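Local coordinates for protein octenoyl-CoA reductase/carboxylase (Streptomyces sp., PDB 4A0S) that reductively carboxylates 2-octenoyl-CoA with NADPH as hydride donor, supplying an extender unit for polyketide assembly in cinnabaramide biosynthesis, at residues L28-D34 with K48-L52; A35-K39 with S81-E85; S230-Y236 with Q405-V409. All blocks are in the same frame, centred on the assembly; numbering follows the deposited sequence.

Contact 1: residues L28-D34 with K48-L52; sequences LHLRAED and KSLRL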
loop_
_atom_site.group_PDB
_atom_site.type_symbol
_atom_site.label_atom_id
_atom_site.label_comp_id
_atom_site.label_asym_id
_atom_site.label_seq_id
_atom_site.Cartn_x
_atom_site.Cartn_y
_atom_site.Cartn_z
ATOM N N LEU A 28 -0.885 -31.158 28.421
ATOM C CA LEU A 28 0.044 -30.288 29.094
ATOM C C LEU A 28 -0.765 -29.070 29.453
ATOM O O LEU A 28 -1.340 -28.427 28.576
ATOM C CB LEU A 28 1.196 -29.892 28.173
ATOM C CG LEU A 28 2.349 -29.184 28.887
ATOM C CD1 LEU A 28 3.147 -30.160 29.787
ATOM C CD2 LEU A 28 3.233 -28.506 27.866
ATOM N N HIS A 29 -0.836 -28.766 30.745
ATOM C CA HIS A 29 -1.657 -27.647 31.170
ATOM C C HIS A 29 -1.122 -26.967 32.397
ATOM O O HIS A 29 -0.221 -27.474 33.085
ATOM C CB HIS A 29 -3.090 -28.110 31.433
ATOM C CG HIS A 29 -3.209 -29.072 32.569
ATOM N ND1 HIS A 29 -2.922 -30.415 32.435
ATOM C CD2 HIS A 29 -3.581 -28.888 33.859
ATOM C CE1 HIS A 29 -3.110 -31.015 33.598
ATOM N NE2 HIS A 29 -3.515 -30.113 34.477
ATOM N N LEU A 30 -1.699 -25.806 32.658
ATOM C CA LEU A 30 -1.451 -25.088 33.886
ATOM C C LEU A 30 -2.707 -25.150 34.724
ATOM O O LEU A 30 -3.803 -25.449 34.215
ATOM C CB LEU A 30 -1.086 -23.647 33.579
ATOM C CG LEU A 30 0.107 -23.474 32.636
ATOM C CD1 LEU A 30 0.104 -22.046 32.169
ATOM C CD2 LEU A 30 1.416 -23.845 33.317
ATOM N N ARG A 31 -2.537 -24.851 36.006
ATOM C CA ARG A 31 -3.610 -24.871 36.966
ATOM C C ARG A 31 -3.798 -23.455 37.482
ATOM O O ARG A 31 -2.830 -22.788 37.833
ATOM C CB ARG A 31 -3.257 -25.817 38.118
ATOM C CG ARG A 31 -3.122 -27.288 37.710
ATOM C CD ARG A 31 -4.475 -27.937 37.423
ATOM N NE ARG A 31 -5.322 -27.981 38.620
ATOM C CZ ARG A 31 -6.650 -27.864 38.615
ATOM N NH1 ARG A 31 -7.305 -27.694 37.475
ATOM N NH2 ARG A 31 -7.323 -27.910 39.760
ATOM N N ALA A 32 -5.044 -22.990 37.502
ATOM C CA ALA A 32 -5.360 -21.632 37.944
ATOM C C ALA A 32 -4.816 -21.335 39.334
ATOM O O ALA A 32 -4.373 -20.213 39.602
ATOM C CB ALA A 32 -6.865 -21.391 37.901
ATOM N N GLU A 33 -4.857 -22.345 40.198
ATOM C CA GLU A 33 -4.376 -22.239 41.574
ATOM C C GLU A 33 -2.899 -21.877 41.649
ATOM O O GLU A 33 -2.453 -21.341 42.661
ATOM C CB GLU A 33 -4.640 -23.534 42.340
ATOM C CG GLU A 33 -4.208 -24.811 41.595
ATOM C CD GLU A 33 -4.534 -26.091 42.355
ATOM O OE1 GLU A 33 -4.259 -26.154 43.573
ATOM O OE2 GLU A 33 -5.051 -27.041 41.727
ATOM N N ASP A 34 -2.155 -22.140 40.571
ATOM C CA ASP A 34 -0.695 -21.915 40.564
ATOM C C ASP A 34 -0.258 -20.551 40.032
ATOM O O ASP A 34 0.943 -20.265 39.964
ATOM C CB ASP A 34 0.016 -23.000 39.749
ATOM C CG ASP A 34 -0.197 -24.399 40.308
ATOM O OD1 ASP A 34 -0.485 -24.529 41.525
ATOM O OD2 ASP A 34 -0.073 -25.372 39.522
ATOM N N LYS A 48 7.901 -26.324 36.985
ATOM C CA LYS A 48 7.241 -26.290 38.291
ATOM C C LYS A 48 5.741 -26.014 38.165
ATOM O O LYS A 48 4.952 -26.363 39.048
ATOM C CB LYS A 48 7.917 -25.276 39.216
ATOM C CG LYS A 48 9.356 -25.619 39.509
ATOM C CD LYS A 48 9.937 -24.724 40.577
ATOM C CE LYS A 48 11.336 -25.189 40.977
ATOM N NZ LYS A 48 11.362 -26.631 41.376
ATOM N N SER A 49 5.350 -25.419 37.041
ATOM C CA SER A 49 3.959 -25.063 36.798
ATOM C C SER A 49 3.277 -26.034 35.857
ATOM O O SER A 49 2.114 -26.386 36.065
ATOM C CB SER A 49 3.883 -23.667 36.220
ATOM O OG SER A 49 4.635 -23.635 35.025
ATOM N N LEU A 50 3.993 -26.464 34.819
ATOM C CA LEU A 50 3.438 -27.387 33.834
ATOM C C LEU A 50 2.959 -28.680 34.465
ATOM O O LEU A 50 3.659 -29.271 35.285
ATOM C CB LEU A 50 4.446 -27.663 32.724
ATOM C CG LEU A 50 4.581 -26.478 31.761
ATOM C CD1 LEU A 50 5.724 -26.692 30.775
ATOM C CD2 LEU A 50 3.265 -26.200 31.009
ATOM N N ARG A 51 1.745 -29.086 34.109
ATOM C CA ARG A 51 1.154 -30.334 34.588
ATOM C C ARG A 51 0.837 -31.178 33.377
ATOM O O ARG A 51 0.510 -30.638 32.318
ATOM C CB ARG A 51 -0.142 -30.093 35.365
ATOM C CG ARG A 51 -0.111 -28.953 36.389
ATOM C CD ARG A 51 0.479 -29.359 37.735
ATOM N NE ARG A 51 1.025 -28.193 38.437
ATOM C CZ ARG A 51 1.809 -28.245 39.517
ATOM N NH1 ARG A 51 2.145 -29.412 40.049
ATOM N NH2 ARG A 51 2.257 -27.122 40.070
ATOM N N LEU A 52 0.972 -32.493 33.514
ATOM C CA LEU A 52 0.503 -33.383 32.475
ATOM C C LEU A 52 -0.481 -34.347 33.088
ATOM O O LEU A 52 -0.130 -35.130 33.971
ATOM C CB LEU A 52 1.650 -34.137 31.811
ATOM C CG LEU A 52 1.272 -34.935 30.566
ATOM C CD1 LEU A 52 0.870 -34.010 29.422
ATOM C CD2 LEU A 52 2.473 -35.795 30.156
HETATM O O HOH W 1 -0.014 -24.853 36.969
#
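Two antiparallel bridge pairs join the end of strand 24-31 to the short strand 51-52, in the small sheet that strand 24-31 builds with 51-52, 54-56 and 110-112. Leu28 opens the register opposite Leu52 as a non-hydrogen-bonded pair, CA atoms 4.6 Å apart; its CA approaches Arg51 O at 3.3 Å in a CA-H...O contact, and its CG packs 3.8 Å from Leu50 CD2, against helix 393-401. His29 and Arg51 form the hydrogen-bonded pair: His29 N to Arg51 O is 2.8 Å, Arg51 N to His29 O 2.7 Å. The p rotamer of His29 stacks the imidazole against Arg51, whose CB makes a CH-pi contact over the His29 ring, 3.7 Å from the centroid, while His29 ND1 bonds to Ala27 O. On the side of the sheet that carries Leu28, away from His29, Leu30 CD2 meets Leu50 CD2 at 3.8 Å in an apolar patch; helices 76-82 and 89-97 also pack on Leu30. Ser49 OG, 3.7 Å from Leu30 CD2, hydrogen-bonds to Ala82 O. At Arg31 the two segments diverge; Arg31 CG still touches Arg51 CG at 3.7 Å, and the Arg31 guanidinium forms a salt bridge with Glu33, Arg31 NH2 to Glu33 OE2 3.1 Å. A 3-10 turn over 32-34, Asp34 N bonded to Arg31 O at 2.9 Å, returns Asp34 to segment 48-52. There Asp34 OD2 forms a salt bridge with Arg51 NH2, 3.0 Å, although the hydrogen bonds from NH2 and NE are weak. Where the strands part, a water accepts from Arg31 N at 2.7 Å and donates to Asp34 OD2 at 2.6 Å and Ser49 O at 2.8 Å.

Contact 2: residues A35-K39 with S81-E85; sequences ADMFK and SAMFE
Phe84 is the hub of this packing, its ring wedged against segment 35-39 with chi1 m (-49°) and chi2 -79°. Its backbone has positive phi (55/29), and Phe84 N bonds to Ser81 O at 2.9 Å. Across from it run Ala35 (-55/-34), Asp36 (-101/12), Met37 (-69/-16) and Phe38 (-103/11); Asp36 to Lys39 form a type I beta turn closed by Lys39 N to Asp36 O at 3.1 Å. The nearest CA pairs are Ala35 with Phe84, 6.0 Å, and Phe38 with Met83, 7.2 Å. Ala35 CA lies over one face of the Phe84 ring, 3.6 Å from the centroid and 10° off the normal, a CH-pi contact, with Ala35 CB 4.1 Å from Phe84 CD1. The contact packs the loop between strand 24-31 and helix 46-49 on the end of helix 76-82, in the GroES-like domain of the alcohol dehydrogenase family, where a Schellman motif turns Phe84 CB toward the loop. Met37 (p, t, m) lays CG 4.0 Å from Phe84 CE2 and SD 5.4 Å from the Phe84 centroid at the edge, a Met-aromatic contact. Phe38, chi1 m (-63°) and chi2 -58°, meets Phe84 rim to rim, centroids 6.0 Å apart, planes at 40°, Phe38 CD2 to Phe84 CD2 3.6 Å. Phe38 CE2 is 3.1 Å from Ala82 O, and CD2 3.6 Å from Met83 O. Met83 (m, t, p) points CB away; the side chains of Met83 and Trp80, an NADP-binding residue, are about 4 Å apart.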
loop_
_atom_site.group_PDB
_atom_site.type_symbol
_atom_site.label_atom_id
_atom_site.label_comp_id
_atom_site.label_asym_id
_atom_site.label_seq_id
_atom_site.Cartn_x
_atom_site.Cartn_y
_atom_site.Cartn_z
ATOM N N ALA A 35 -1.212 -19.705 39.670
ATOM C CA ALA A 35 -0.886 -18.477 38.952
ATOM C C ALA A 35 0.141 -17.586 39.666
ATOM O O ALA A 35 0.967 -16.950 39.013
ATOM C CB ALA A 35 -2.146 -17.706 38.609
ATOM N N ASP A 36 0.112 -17.573 40.995
ATOM C CA ASP A 36 0.999 -16.697 41.779
ATOM C C ASP A 36 2.212 -17.409 42.360
ATOM O O ASP A 36 2.909 -16.843 43.190
ATOM C CB ASP A 36 0.230 -16.013 42.920
ATOM C CG ASP A 36 -1.008 -15.279 42.434
ATOM O OD1 ASP A 36 -0.907 -14.489 41.459
ATOM O OD2 ASP A 36 -2.086 -15.506 43.027
ATOM N N MET A 37 2.472 -18.639 41.917
ATOM C CA MET A 37 3.526 -19.470 42.530
ATOM C C MET A 37 4.945 -18.968 42.280
ATOM O O MET A 37 5.884 -19.417 42.936
ATOM C CB MET A 37 3.422 -20.905 42.043
ATOM C CG MET A 37 3.873 -21.058 40.614
ATOM S SD MET A 37 3.739 -22.735 40.054
ATOM C CE MET A 37 5.093 -23.488 40.959
ATOM N N PHE A 38 5.094 -18.070 41.309
ATOM C CA PHE A 38 6.389 -17.483 40.991
ATOM C C PHE A 38 6.537 -16.063 41.525
ATOM O O PHE A 38 7.500 -15.358 41.178
ATOM C CB PHE A 38 6.655 -17.504 39.482
ATOM C CG PHE A 38 6.732 -18.887 38.895
ATOM C CD1 PHE A 38 7.665 -19.813 39.366
ATOM C CD2 PHE A 38 5.875 -19.259 37.863
ATOM C CE1 PHE A 38 7.736 -21.098 38.822
ATOM C CE2 PHE A 38 5.933 -20.541 37.311
ATOM C CZ PHE A 38 6.864 -21.461 37.785
ATOM N N LYS A 39 5.609 -15.639 42.373
ATOM C CA LYS A 39 5.741 -14.338 42.997
ATOM C C LYS A 39 7.138 -14.255 43.609
ATOM O O LYS A 39 7.532 -15.114 44.398
ATOM C CB LYS A 39 4.656 -14.122 44.052
ATOM C CG LYS A 39 4.710 -12.760 44.743
ATOM C CD LYS A 39 4.037 -11.654 43.930
ATOM C CE LYS A 39 2.692 -11.256 44.539
ATOM N NZ LYS A 39 1.559 -12.086 44.035
ATOM N N SER A 81 3.362 -18.563 29.253
ATOM C CA SER A 81 2.222 -19.177 29.955
ATOM C C SER A 81 2.628 -19.850 31.240
ATOM O O SER A 81 2.044 -19.605 32.294
ATOM C CB SER A 81 1.576 -20.281 29.118
ATOM O OG SER A 81 0.973 -19.767 27.973
ATOM N N ALA A 82 3.587 -20.761 31.126
ATOM C CA ALA A 82 4.021 -21.570 32.253
ATOM C C ALA A 82 4.735 -20.743 33.317
ATOM O O ALA A 82 4.887 -21.179 34.455
ATOM C CB ALA A 82 4.892 -22.689 31.777
ATOM N N MET A 83 5.197 -19.558 32.930
ATOM C CA MET A 83 5.762 -18.593 33.869
ATOM C C MET A 83 4.715 -17.637 34.439
ATOM O O MET A 83 5.036 -16.812 35.304
ATOM C CB MET A 83 6.836 -17.761 33.175
ATOM C CG MET A 83 8.094 -18.509 32.835
ATOM S SD MET A 83 9.196 -17.512 31.819
ATOM C CE MET A 83 9.504 -16.095 32.830
ATOM N N PHE A 84 3.480 -17.736 33.940
ATOM C CA PHE A 84 2.407 -16.765 34.236
ATOM C C PHE A 84 2.793 -15.311 33.905
ATOM O O PHE A 84 2.290 -14.351 34.502
ATOM C CB PHE A 84 1.872 -16.941 35.668
ATOM C CG PHE A 84 1.527 -18.374 36.010
ATOM C CD1 PHE A 84 0.336 -18.948 35.572
ATOM C CD2 PHE A 84 2.403 -19.157 36.771
ATOM C CE1 PHE A 84 0.017 -20.284 35.882
ATOM C CE2 PHE A 84 2.094 -20.489 37.083
ATOM C CZ PHE A 84 0.897 -21.046 36.640
ATOM N N GLU A 85 3.667 -15.168 32.911
ATOM C CA GLU A 85 4.128 -13.865 32.443
ATOM C C GLU A 85 3.635 -13.493 31.035
ATOM O O GLU A 85 3.391 -14.369 30.207
ATOM C CB GLU A 85 5.644 -13.808 32.485
ATOM C CG GLU A 85 6.194 -13.778 33.882
ATOM C CD GLU A 85 7.650 -13.405 33.897
ATOM O OE1 GLU A 85 8.234 -13.265 32.803
ATOM O OE2 GLU A 85 8.209 -13.240 34.998
#

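Contact 3: residues S230-Y236 with Q405-V409; sequences SGGLGSY and QVGKV. With NAP (NADP nicotinamide-adenine-dinucleotide phosphate), chain F.
The pyrophosphate site of NADP, at the glycine-rich turn of a Rossmann fold, is formed here by the start of helix 232-243 and the loop leading into strand 408-412. Ser230 (-86/-10) and Gly231 (-77/-168) lead into the helix; from Gly232 (-59/-53) to Tyr236 phi/psi are helical. The helix start faces the phosphates: Gly232 N donates to NAP O1A at 2.7 Å and Leu233 N to NAP O2N at 2.8 Å. A CB on Gly231 would fall 1.9 Å from NAP O5B, and one on Gly232 2.9 Å from NAP O1N, so the close approach depends on both glycines. The segments come nearest at Gly231 and Gly407, CA atoms 4.5 Å apart, and are tied by a short, nearly linear hydrogen bond from Gly407 N to Ser230 O, 2.5 Å. Gly407 has positive phi (60/-132), and its CA rests 3.3 Å from Ser235 OG; Ser235, rotamer m, directs that hydroxyl back to Gly231 O at 2.6 Å, a carbonyl also bonded by Ser235 N at 2.8 Å. Lys408 (m, m, m, t) lays CD 3.7 Å from Gly232 CA and CG 3.9 Å from Tyr236 CE2, while NZ bonds to Ile74 O and Ser73 OG. Tyr236 (chi1 m) takes its hydroxyl to Ser199 and Ala383. Gln405, with chi1 near 93°, reaches the same phosphate as Gly232, NE2 donating to NAP O2A at 2.9 Å and weakly to O1A at 3.0 Å. A water lies 2.6 Å from Ser230 OG, 2.8 Å from NAP O3B and 2.8 Å from Gln405 O, to which it donates.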
loop_
_atom_site.group_PDB
_atom_site.type_symbol
_atom_site.label_atom_id
_atom_site.label_comp_id
_atom_site.label_asym_id
_atom_site.label_seq_id
_atom_site.Cartn_x
_atom_site.Cartn_y
_atom_site.Cartn_z
ATOM N N SER A 230 18.490 -17.610 15.397
ATOM C CA SER A 230 18.546 -19.075 15.401
ATOM C C SER A 230 17.323 -19.709 16.048
ATOM O O SER A 230 17.128 -20.937 15.960
ATOM C CB SER A 230 19.808 -19.566 16.125
ATOM O OG SER A 230 19.719 -19.259 17.502
ATOM N N GLY A 231 16.497 -18.880 16.688
ATOM C CA GLY A 231 15.284 -19.376 17.357
ATOM C C GLY A 231 14.144 -19.686 16.404
ATOM O O GLY A 231 14.342 -19.739 15.197
ATOM N N GLY A 232 12.951 -19.901 16.966
ATOM C CA GLY A 232 11.781 -20.291 16.199
ATOM C C GLY A 232 11.420 -19.267 15.134
ATOM O O GLY A 232 11.309 -19.596 13.961
ATOM N N LEU A 233 11.273 -18.014 15.530
ATOM C CA LEU A 233 10.977 -16.970 14.564
ATOM C C LEU A 233 12.089 -16.748 13.565
ATOM O O LEU A 233 11.835 -16.676 12.353
ATOM C CB LEU A 233 10.725 -15.646 15.262
ATOM C CG LEU A 233 9.406 -15.500 15.991
ATOM C CD1 LEU A 233 9.463 -14.171 16.721
ATOM C CD2 LEU A 233 8.227 -15.584 14.993
ATOM N N GLY A 234 13.311 -16.621 14.072
ATOM C CA GLY A 234 14.456 -16.290 13.215
ATOM C C GLY A 234 14.686 -17.374 12.194
ATOM O O GLY A 234 15.006 -17.104 11.037
ATOM N N SER A 235 14.501 -18.620 12.611
ATOM C CA SER A 235 14.741 -19.748 11.734
ATOM C C SER A 235 13.827 -19.735 10.536
ATOM O O SER A 235 14.175 -20.270 9.484
ATOM C CB SER A 235 14.582 -21.057 12.488
ATOM O OG SER A 235 15.646 -21.199 13.414
ATOM N N TYR A 236 12.657 -19.140 10.684
ATOM C CA TYR A 236 11.775 -18.972 9.522
ATOM C C TYR A 236 11.992 -17.668 8.812
ATOM O O TYR A 236 11.952 -17.628 7.581
ATOM C CB TYR A 236 10.318 -19.135 9.911
ATOM C CG TYR A 236 10.039 -20.548 10.320
ATOM C CD1 TYR A 236 10.097 -21.586 9.387
ATOM C CD2 TYR A 236 9.736 -20.861 11.643
ATOM C CE1 TYR A 236 9.851 -22.917 9.768
ATOM C CE2 TYR A 236 9.492 -22.175 12.036
ATOM C CZ TYR A 236 9.557 -23.191 11.096
ATOM O OH TYR A 236 9.309 -24.483 11.472
ATOM N N GLN A 405 17.798 -24.351 22.842
ATOM C CA GLN A 405 17.435 -24.825 21.525
ATOM C C GLN A 405 17.809 -23.835 20.421
ATOM O O GLN A 405 18.025 -22.664 20.665
ATOM C CB GLN A 405 15.930 -25.063 21.480
ATOM C CG GLN A 405 15.099 -23.890 20.987
ATOM C CD GLN A 405 15.058 -22.696 21.936
ATOM O OE1 GLN A 405 15.682 -22.685 22.997
ATOM N NE2 GLN A 405 14.301 -21.684 21.549
ATOM N N VAL A 406 17.897 -24.343 19.208
ATOM C CA VAL A 406 17.818 -23.497 18.047
ATOM C C VAL A 406 16.593 -23.990 17.301
ATOM O O VAL A 406 16.149 -25.134 17.510
ATOM C CB VAL A 406 19.099 -23.566 17.190
ATOM C CG1 VAL A 406 20.275 -23.104 18.020
ATOM C CG2 VAL A 406 19.327 -24.994 16.642
ATOM N N GLY A 407 16.028 -23.128 16.461
ATOM C CA GLY A 407 14.861 -23.495 15.711
ATOM C C GLY A 407 13.724 -23.849 16.635
ATOM O O GLY A 407 13.440 -23.135 17.596
ATOM N N LYS A 408 13.092 -24.975 16.341
ATOM C CA LYS A 408 11.855 -25.340 16.974
ATOM C C LYS A 408 11.977 -26.684 17.647
ATOM O O LYS A 408 12.509 -27.640 17.084
ATOM C CB LYS A 408 10.734 -25.424 15.941
ATOM C CG LYS A 408 10.228 -24.094 15.392
ATOM C CD LYS A 408 9.502 -23.237 16.419
ATOM C CE LYS A 408 8.376 -23.998 17.086
ATOM N NZ LYS A 408 7.568 -23.126 17.963
ATOM N N VAL A 409 11.449 -26.737 18.851
ATOM C CA VAL A 409 11.355 -27.977 19.579
ATOM C C VAL A 409 9.960 -28.518 19.391
ATOM O O VAL A 409 8.990 -27.913 19.819
ATOM C CB VAL A 409 11.629 -27.795 21.068
ATOM C CG1 VAL A 409 11.546 -29.166 21.760
ATOM C CG2 VAL A 409 13.004 -27.216 21.268
HETATM P PA NAP F . 12.942 -18.719 20.612
HETATM O O1A NAP F . 12.795 -19.966 19.663
HETATM O O2A NAP F . 13.384 -18.993 22.019
HETATM O O5B NAP F . 13.976 -17.800 19.939
HETATM C C5B NAP F . 14.185 -16.532 20.529
HETATM C C4B NAP F . 15.590 -16.100 20.143
HETATM O O4B NAP F . 15.760 -14.794 20.711
HETATM C C3B NAP F . 16.690 -17.006 20.737
HETATM O O3B NAP F . 17.296 -17.649 19.635
HETATM C C2B NAP F . 17.723 -16.036 21.289
HETATM O O2B NAP F . 18.676 -15.647 20.301
HETATM C C1B NAP F . 16.931 -14.828 21.644
HETATM N N9A NAP F . 16.398 -15.015 23.017
HETATM C C8A NAP F . 16.028 -16.145 23.641
HETATM N N7A NAP F . 15.563 -15.869 24.867
HETATM C C5A NAP F . 15.649 -14.553 25.000
HETATM C C6A NAP F . 15.349 -13.709 26.039
HETATM N N6A NAP F . 14.833 -14.201 27.165
HETATM N N1A NAP F . 15.551 -12.411 25.869
HETATM C C2A NAP F . 16.029 -11.923 24.728
HETATM N N3A NAP F . 16.354 -12.698 23.716
HETATM C C4A NAP F . 16.165 -14.014 23.839
HETATM O O3 NAP F . 11.573 -17.892 20.666
HETATM P PN NAP F . 10.752 -17.450 19.356
HETATM O O1N NAP F . 9.727 -18.627 19.197
HETATM O O2N NAP F . 11.617 -17.084 18.178
HETATM O O5D NAP F . 9.996 -16.200 19.999
HETATM C C5D NAP F . 10.813 -15.060 20.246
HETATM C C4D NAP F . 9.883 -14.022 20.807
HETATM O O4D NAP F . 8.840 -13.814 19.791
HETATM C C3D NAP F . 9.142 -14.487 22.061
HETATM O O3D NAP F . 9.109 -13.300 22.881
HETATM C C2D NAP F . 7.761 -14.856 21.565
HETATM O O2D NAP F . 6.760 -14.688 22.596
HETATM C C1D NAP F . 7.592 -13.753 20.539
HETATM N N1N NAP F . 6.715 -14.277 19.518
HETATM C C2N NAP F . 5.654 -13.481 19.142
HETATM C C3N NAP F . 4.842 -13.990 18.169
HETATM C C7N NAP F . 3.696 -13.140 17.777
HETATM O O7N NAP F . 3.550 -11.996 18.218
HETATM N N7N NAP F . 2.870 -13.755 16.974
HETATM C C4N NAP F . 5.061 -15.238 17.579
HETATM C C5N NAP F . 6.130 -16.041 17.937
HETATM C C6N NAP F . 6.973 -15.545 18.919
HETATM P P2B NAP F . 20.019 -14.972 20.876
HETATM O O1X NAP F . 20.902 -15.162 19.520
HETATM O O2X NAP F . 19.789 -13.407 21.183
HETATM O O3X NAP F . 20.346 -15.875 22.041
HETATM O O HOH W 2 17.954 -20.310 19.174
#

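Overall arrangement
Contacts 1 and 2 adjoin, their centres 9 Å apart, and their segments alternate along the chain, 35-39 following directly on 28-34. They meet at Ser49 OG and Ala82 O, 2.5 Å apart and probably hydrogen-bonded, and where Asp34 O lies 3.1 Å from Phe84 CE2. Contact 3 stands apart, its centre 25 Å from that of contact 1 and 24 Å from that of contact 2, with nearest atoms about 10 and 12 Å away. NADP runs from contact 3 toward contact 2, whose Met83 side chain is about 8 Å from it; octanoyl-CoA lies about 6 Å from the side chain of Ala35 in contact 2 and about 11 Å from that of Asp34 in contact 1.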